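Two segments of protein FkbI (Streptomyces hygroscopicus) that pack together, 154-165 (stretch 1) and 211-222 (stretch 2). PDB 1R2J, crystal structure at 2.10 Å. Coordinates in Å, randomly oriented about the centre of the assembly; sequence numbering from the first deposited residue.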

ATOM      1  N   VAL A 154      10.756   2.903  11.014  1.00 23.50           N
ATOM      2  CA  VAL A 154      10.900   4.354  10.952  1.00 24.33           C
ATOM      3  C   VAL A 154      12.131   4.893  10.230  1.00 25.54           C
ATOM      4  O   VAL A 154      13.257   4.446  10.467  1.00 25.19           O
ATOM      5  N   PHE A 155      11.894   5.868   9.357  1.00 25.40           N
ATOM      6  CA  PHE A 155      12.949   6.527   8.594  1.00 26.44           C
ATOM      7  C   PHE A 155      13.313   7.816   9.322  1.00 26.99           C
ATOM      8  O   PHE A 155      12.458   8.437   9.961  1.00 26.96           O
ATOM      9  N   GLY A 156      14.577   8.217   9.219  1.00 28.74           N
ATOM     10  CA  GLY A 156      15.028   9.429   9.877  1.00 30.90           C
ATOM     11  C   GLY A 156      16.436   9.830   9.479  1.00 32.43           C
ATOM     12  O   GLY A 156      17.063   9.165   8.650  1.00 31.78           O
ATOM     13  N   LEU A 157      16.933  10.918  10.064  1.00 34.25           N
ATOM     14  CA  LEU A 157      18.276  11.401   9.766  1.00 37.80           C
ATOM     15  C   LEU A 157      19.227  11.050  10.899  1.00 41.14           C
ATOM     16  O   LEU A 157      18.916  11.249  12.075  1.00 41.35           O
ATOM     17  N   GLN A 158      20.391  10.526  10.542  1.00 44.99           N
ATOM     18  CA  GLN A 158      21.370  10.155  11.547  1.00 48.99           C
ATOM     19  C   GLN A 158      22.000  11.445  12.075  1.00 52.14           C
ATOM     20  O   GLN A 158      21.316  12.259  12.696  1.00 53.77           O
ATOM     21  N   GLU A 159      23.289  11.640  11.820  1.00 55.02           N
ATOM     22  CA  GLU A 159      23.996  12.839  12.278  1.00 57.44           C
ATOM     23  C   GLU A 159      25.081  13.220  11.278  1.00 58.33           C
ATOM     24  O   GLU A 159      25.212  14.389  10.896  1.00 58.06           O
ATOM     25  N   ASP A 160      25.873  12.221  10.899  1.00 59.86           N
ATOM     26  CA  ASP A 160      26.941  12.360   9.918  1.00 61.42           C
ATOM     27  C   ASP A 160      26.239  11.960   8.635  1.00 61.35           C
ATOM     28  O   ASP A 160      25.637  12.799   7.966  1.00 62.59           O
ATOM     29  N   GLY A 161      26.342  10.668   8.343  1.00 60.70           N
ATOM     30  CA  GLY A 161      25.707  10.090   7.171  1.00 59.48           C
ATOM     31  C   GLY A 161      24.215  10.063   7.424  1.00 58.53           C
ATOM     32  O   GLY A 161      23.657   9.073   7.912  1.00 57.50           O
ATOM     33  N   SER A 162      23.587  11.189   7.100  1.00 57.07           N
ATOM     34  CA  SER A 162      22.158  11.399   7.263  1.00 56.22           C
ATOM     35  C   SER A 162      21.369  10.258   6.639  1.00 54.38           C
ATOM     36  O   SER A 162      21.811   9.655   5.663  1.00 55.28           O
ATOM     37  N   GLY A 163      20.210   9.954   7.210  1.00 51.95           N
ATOM     38  CA  GLY A 163      19.394   8.884   6.665  1.00 48.25           C
ATOM     39  C   GLY A 163      19.648   7.523   7.282  1.00 45.52           C
ATOM     40  O   GLY A 163      20.703   6.925   7.092  1.00 45.44           O
ATOM     41  N   ALA A 164      18.665   7.031   8.026  1.00 42.99           N
ATOM     42  CA  ALA A 164      18.763   5.735   8.680  1.00 41.69           C
ATOM     43  C   ALA A 164      17.356   5.174   8.851  1.00 40.89           C
ATOM     44  O   ALA A 164      16.375   5.914   8.812  1.00 40.77           O
ATOM     45  N   VAL A 165      17.258   3.859   9.026  1.00 40.24           N
ATOM     46  CA  VAL A 165      15.966   3.206   9.202  1.00 39.67           C
ATOM     47  C   VAL A 165      16.002   2.345  10.457  1.00 38.78           C
ATOM     48  O   VAL A 165      16.894   1.512  10.612  1.00 38.69           O
ATOM     49  N   GLY A 211      23.382   4.278   6.455  1.00 43.89           N
ATOM     50  CA  GLY A 211      24.316   5.385   6.368  1.00 43.59           C
ATOM     51  C   GLY A 211      24.291   6.101   5.034  1.00 43.30           C
ATOM     52  O   GLY A 211      24.901   7.160   4.880  1.00 43.43           O
ATOM     53  N   ALA A 212      23.597   5.518   4.064  1.00 42.64           N
ATOM     54  CA  ALA A 212      23.487   6.114   2.741  1.00 41.95           C
ATOM     55  C   ALA A 212      22.599   7.354   2.836  1.00 41.37           C
ATOM     56  O   ALA A 212      21.932   7.564   3.845  1.00 40.31           O
ATOM     57  N   SER A 213      22.591   8.166   1.784  1.00 42.32           N
ATOM     58  CA  SER A 213      21.803   9.397   1.751  1.00 44.35           C
ATOM     59  C   SER A 213      20.316   9.184   2.018  1.00 46.37           C
ATOM     60  O   SER A 213      19.835   8.052   2.035  1.00 46.31           O
ATOM     61  N   LEU A 214      19.599  10.288   2.224  1.00 48.64           N
ATOM     62  CA  LEU A 214      18.161  10.244   2.474  1.00 50.38           C
ATOM     63  C   LEU A 214      17.522   9.451   1.333  1.00 50.72           C
ATOM     64  O   LEU A 214      16.825   8.464   1.575  1.00 49.54           O
ATOM     65  N   PRO A 215      17.742   9.879   0.073  1.00 51.76           N
ATOM     66  CA  PRO A 215      17.157   9.133  -1.044  1.00 52.68           C
ATOM     67  C   PRO A 215      17.823   7.758  -1.047  1.00 53.39           C
ATOM     68  O   PRO A 215      18.506   7.416  -0.085  1.00 55.31           O
ATOM     69  N   MET A 216      17.662   6.981  -2.111  1.00 53.91           N
ATOM     70  CA  MET A 216      18.246   5.638  -2.146  1.00 53.20           C
ATOM     71  C   MET A 216      17.412   4.864  -1.134  1.00 51.89           C
ATOM     72  O   MET A 216      16.644   3.978  -1.505  1.00 52.16           O
ATOM     73  N   LEU A 217      17.575   5.196   0.145  1.00 50.37           N
ATOM     74  CA  LEU A 217      16.758   4.590   1.188  1.00 49.39           C
ATOM     75  C   LEU A 217      15.441   5.294   0.859  1.00 49.26           C
ATOM     76  O   LEU A 217      15.454   6.322   0.182  1.00 51.09           O
ATOM     77  N   VAL A 218      14.313   4.777   1.325  1.00 48.50           N
ATOM     78  CA  VAL A 218      13.025   5.391   0.997  1.00 47.47           C
ATOM     79  C   VAL A 218      12.741   5.042  -0.460  1.00 45.45           C
ATOM     80  O   VAL A 218      11.699   4.475  -0.774  1.00 44.54           O
ATOM     81  N   ALA A 219      13.672   5.391  -1.346  1.00 43.48           N
ATOM     82  CA  ALA A 219      13.528   5.089  -2.767  1.00 43.03           C
ATOM     83  C   ALA A 219      13.517   3.574  -2.901  1.00 43.01           C
ATOM     84  O   ALA A 219      12.834   3.013  -3.758  1.00 42.54           O
ATOM     85  N   ALA A 220      14.282   2.919  -2.037  1.00 42.15           N
ATOM     86  CA  ALA A 220      14.356   1.470  -2.032  1.00 41.74           C
ATOM     87  C   ALA A 220      13.048   0.910  -1.494  1.00 40.89           C
ATOM     88  O   ALA A 220      12.521  -0.068  -2.016  1.00 41.28           O
ATOM     89  N   SER A 221      12.526   1.544  -0.448  1.00 39.37           N
ATOM     90  CA  SER A 221      11.282   1.106   0.169  1.00 38.42           C
ATOM     91  C   SER A 221      10.063   1.473  -0.674  1.00 37.35           C
ATOM     92  O   SER A 221       9.088   0.719  -0.726  1.00 35.98           O
ATOM     93  N   LEU A 222      10.120   2.630  -1.331  1.00 35.56           N
ATOM     94  CA  LEU A 222       9.015   3.089  -2.168  1.00 35.16           C
ATOM     95  C   LEU A 222       8.854   2.239  -3.416  1.00 32.65           C
ATOM     96  O   LEU A 222       7.770   2.188  -3.985  1.00 33.00           O
TER

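The contact between these two segments of FkbI is a small, mainly apolar one, burying 448 Å² with both sides summed, in which a few side chains fill the gap between a strand-and-loop segment and a largely irregular partner, with no direct hydrogen bond between them. It illustrates a general principle: where two backbones draw close, glycine makes the approach possible, and where they diverge, large apolar side chains take up the space.

The wide end belongs to Phe155, where Phe155 CA lies 7.7 Å from Val218 CA. Its CA-to-CB bond points toward the other stretch, and with chi1 in the m well (-84°) and chi2 at -97° the ring reaches across to three residues. Leu217 meets the ring at its edge, CB lying 3.9 Å from Phe155 CE1. Val218, a t rotamer set sideways, brings CG2 to 3.3 Å from Phe155 CD1, while its backbone N is 3.2 Å from Phe155 CE1. Ser221, also t, offers its methylene: CB is 3.8 Å from Phe155 CZ, and its hydroxyl is hydrogen-bonded elsewhere in the structure.

Leu217 links this cluster to the narrow end. It points toward stretch 1 in the m, t conformation, and its CD1 lies 3.6 Å from Gly163 O and 4.0 Å from Ala164 N. Ala164 itself directs its CB away, so it meets Leu217 through its backbone.

At Gly163 the CA atoms of Gly163 and Leu214 are only 4.6 Å apart. A CB here would point toward stretch 2 and come within 2.9 Å of Ala212 O, a clash; the backbone angles of Gly163 (92/111) by themselves also call for glycine. Gly161 follows the same logic, since a CB there would fall 2.8 Å from Gly211 O.

Beside this close passage, Leu214 starts out sideways, but its end comes nearer, with chi1 between wells at -32° and chi2 in m. Its CD1 packs 3.4 Å from CD2 of Leu157, an m, t leucine that likewise leaves sideways and bends inward, and 3.5 Å from CB of Ser162.

The polar complement is slight. Ser162, an m rotamer, turns its OG back within its own stretch to make a weak 3.3 Å hydrogen bond to Asp160 O. Ser162 O and Ala212 O are 2.8 Å apart, but both are acceptors and form no hydrogen bond. One water does bridge the stretches, weakly: it donates to Ser162 O and accepts from Leu214 N, its O lying 3.3 Å from each of those atoms.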

ATOM      1  CB  VAL A 154      10.875   4.938  12.387  1.00 22.69           C
ATOM      2  CG1 VAL A 154      10.988   6.451  12.361  1.00 25.14           C
ATOM      3  CG2 VAL A 154       9.601   4.518  13.075  1.00 22.68           C
ATOM      4  CB  PHE A 155      12.461   6.869   7.181  1.00 24.99           C
ATOM      5  CG  PHE A 155      12.585   5.736   6.198  1.00 24.94           C
ATOM      6  CD1 PHE A 155      13.681   5.653   5.352  1.00 24.79           C
ATOM      7  CD2 PHE A 155      11.606   4.758   6.116  1.00 24.66           C
ATOM      8  CE1 PHE A 155      13.799   4.615   4.437  1.00 26.08           C
ATOM      9  CE2 PHE A 155      11.715   3.716   5.202  1.00 26.14           C
ATOM     10  CZ  PHE A 155      12.813   3.646   4.361  1.00 25.45           C
ATOM     11  CB  LEU A 157      18.272  12.916   9.565  1.00 37.81           C
ATOM     12  CG  LEU A 157      17.283  13.497   8.552  1.00 37.91           C
ATOM     13  CD1 LEU A 157      17.410  15.016   8.529  1.00 38.17           C
ATOM     14  CD2 LEU A 157      17.555  12.920   7.179  1.00 36.71           C
ATOM     15  CB  GLN A 158      22.419   9.233  10.926  1.00 47.92           C
ATOM     16  CG  GLN A 158      23.011   8.226  11.895  1.00 47.88           C
ATOM     17  CD  GLN A 158      23.286   6.895  11.231  1.00 47.04           C
ATOM     18  OE1 GLN A 158      23.643   6.838  10.053  1.00 46.75           O
ATOM     19  NE2 GLN A 158      23.131   5.814  11.985  1.00 46.84           N
ATOM     20  CB  GLU A 159      24.609  12.586  13.656  1.00 58.56           C
ATOM     21  CG  GLU A 159      25.483  13.721  14.171  1.00 61.10           C
ATOM     22  CD  GLU A 159      24.693  14.918  14.676  1.00 62.94           C
ATOM     23  OE1 GLU A 159      23.987  15.569  13.874  1.00 64.68           O
ATOM     24  OE2 GLU A 159      24.789  15.207  15.887  1.00 63.58           O
ATOM     25  CB  ASP A 160      28.082  11.355  10.164  1.00 63.58           C
ATOM     26  CG  ASP A 160      28.813  11.586  11.469  1.00 64.89           C
ATOM     27  OD1 ASP A 160      28.156  11.630  12.533  1.00 65.55           O
ATOM     28  OD2 ASP A 160      30.061  11.721  11.433  1.00 65.78           O
ATOM     29  CB  SER A 162      21.779  12.733   6.616  1.00 56.69           C
ATOM     30  OG  SER A 162      22.543  13.776   7.197  1.00 57.81           O
ATOM     31  CB  ALA A 164      19.436   5.876  10.043  1.00 41.49           C
ATOM     32  CB  VAL A 165      15.628   2.316   7.993  1.00 39.72           C
ATOM     33  CG1 VAL A 165      14.204   1.810   8.107  1.00 39.34           C
ATOM     34  CG2 VAL A 165      15.823   3.097   6.702  1.00 39.87           C
ATOM     35  CB  ALA A 212      22.901   5.105   1.757  1.00 41.58           C
ATOM     36  CB  SER A 213      21.968  10.091   0.395  1.00 43.34           C
ATOM     37  OG  SER A 213      21.414   9.306  -0.647  1.00 43.04           O
ATOM     38  CB  LEU A 214      17.573  11.662   2.524  1.00 51.70           C
ATOM     39  CG  LEU A 214      18.425  12.823   3.060  1.00 53.34           C
ATOM     40  CD1 LEU A 214      19.195  12.380   4.298  1.00 54.14           C
ATOM     41  CD2 LEU A 214      19.390  13.295   1.979  1.00 53.02           C
ATOM     42  CB  PRO A 215      17.528   9.983  -2.259  1.00 52.62           C
ATOM     43  CG  PRO A 215      18.825  10.604  -1.852  1.00 53.01           C
ATOM     44  CD  PRO A 215      18.540  11.016  -0.423  1.00 52.57           C
ATOM     45  CB  MET A 216      19.719   5.665  -1.724  1.00 54.34           C
ATOM     46  CG  MET A 216      20.587   6.601  -2.558  1.00 56.11           C
ATOM     47  SD  MET A 216      20.446   6.328  -4.347  1.00 58.93           S
ATOM     48  CE  MET A 216      19.314   7.640  -4.813  1.00 56.56           C
ATOM     49  CB  LEU A 217      17.239   5.006   2.580  1.00 48.25           C
ATOM     50  CG  LEU A 217      18.694   4.760   2.993  1.00 48.54           C
ATOM     51  CD1 LEU A 217      18.950   5.444   4.318  1.00 48.29           C
ATOM     52  CD2 LEU A 217      18.976   3.271   3.101  1.00 47.64           C
ATOM     53  CB  VAL A 218      13.040   6.941   1.117  1.00 48.75           C
ATOM     54  CG1 VAL A 218      11.654   7.491   0.810  1.00 49.74           C
ATOM     55  CG2 VAL A 218      13.482   7.369   2.506  1.00 49.66           C
ATOM     56  CB  ALA A 219      14.685   5.672  -3.551  1.00 43.58           C
ATOM     57  CB  ALA A 220      15.514   1.008  -1.165  1.00 42.36           C
ATOM     58  CB  SER A 221      11.150   1.719   1.564  1.00 39.89           C
ATOM     59  OG  SER A 221       9.916   1.351   2.162  1.00 42.21           O
ATOM     60  CB  LEU A 222       9.206   4.556  -2.567  1.00 36.13           C
ATOM     61  CG  LEU A 222       8.793   5.611  -1.538  1.00 38.50           C
ATOM     62  CD1 LEU A 222       9.040   7.002  -2.102  1.00 38.71           C
ATOM     63  CD2 LEU A 222       7.321   5.437  -1.187  1.00 39.46           C
TER
HETATM   64  O   HOH W   1      22.106  12.117   3.430  1.00 86.38           O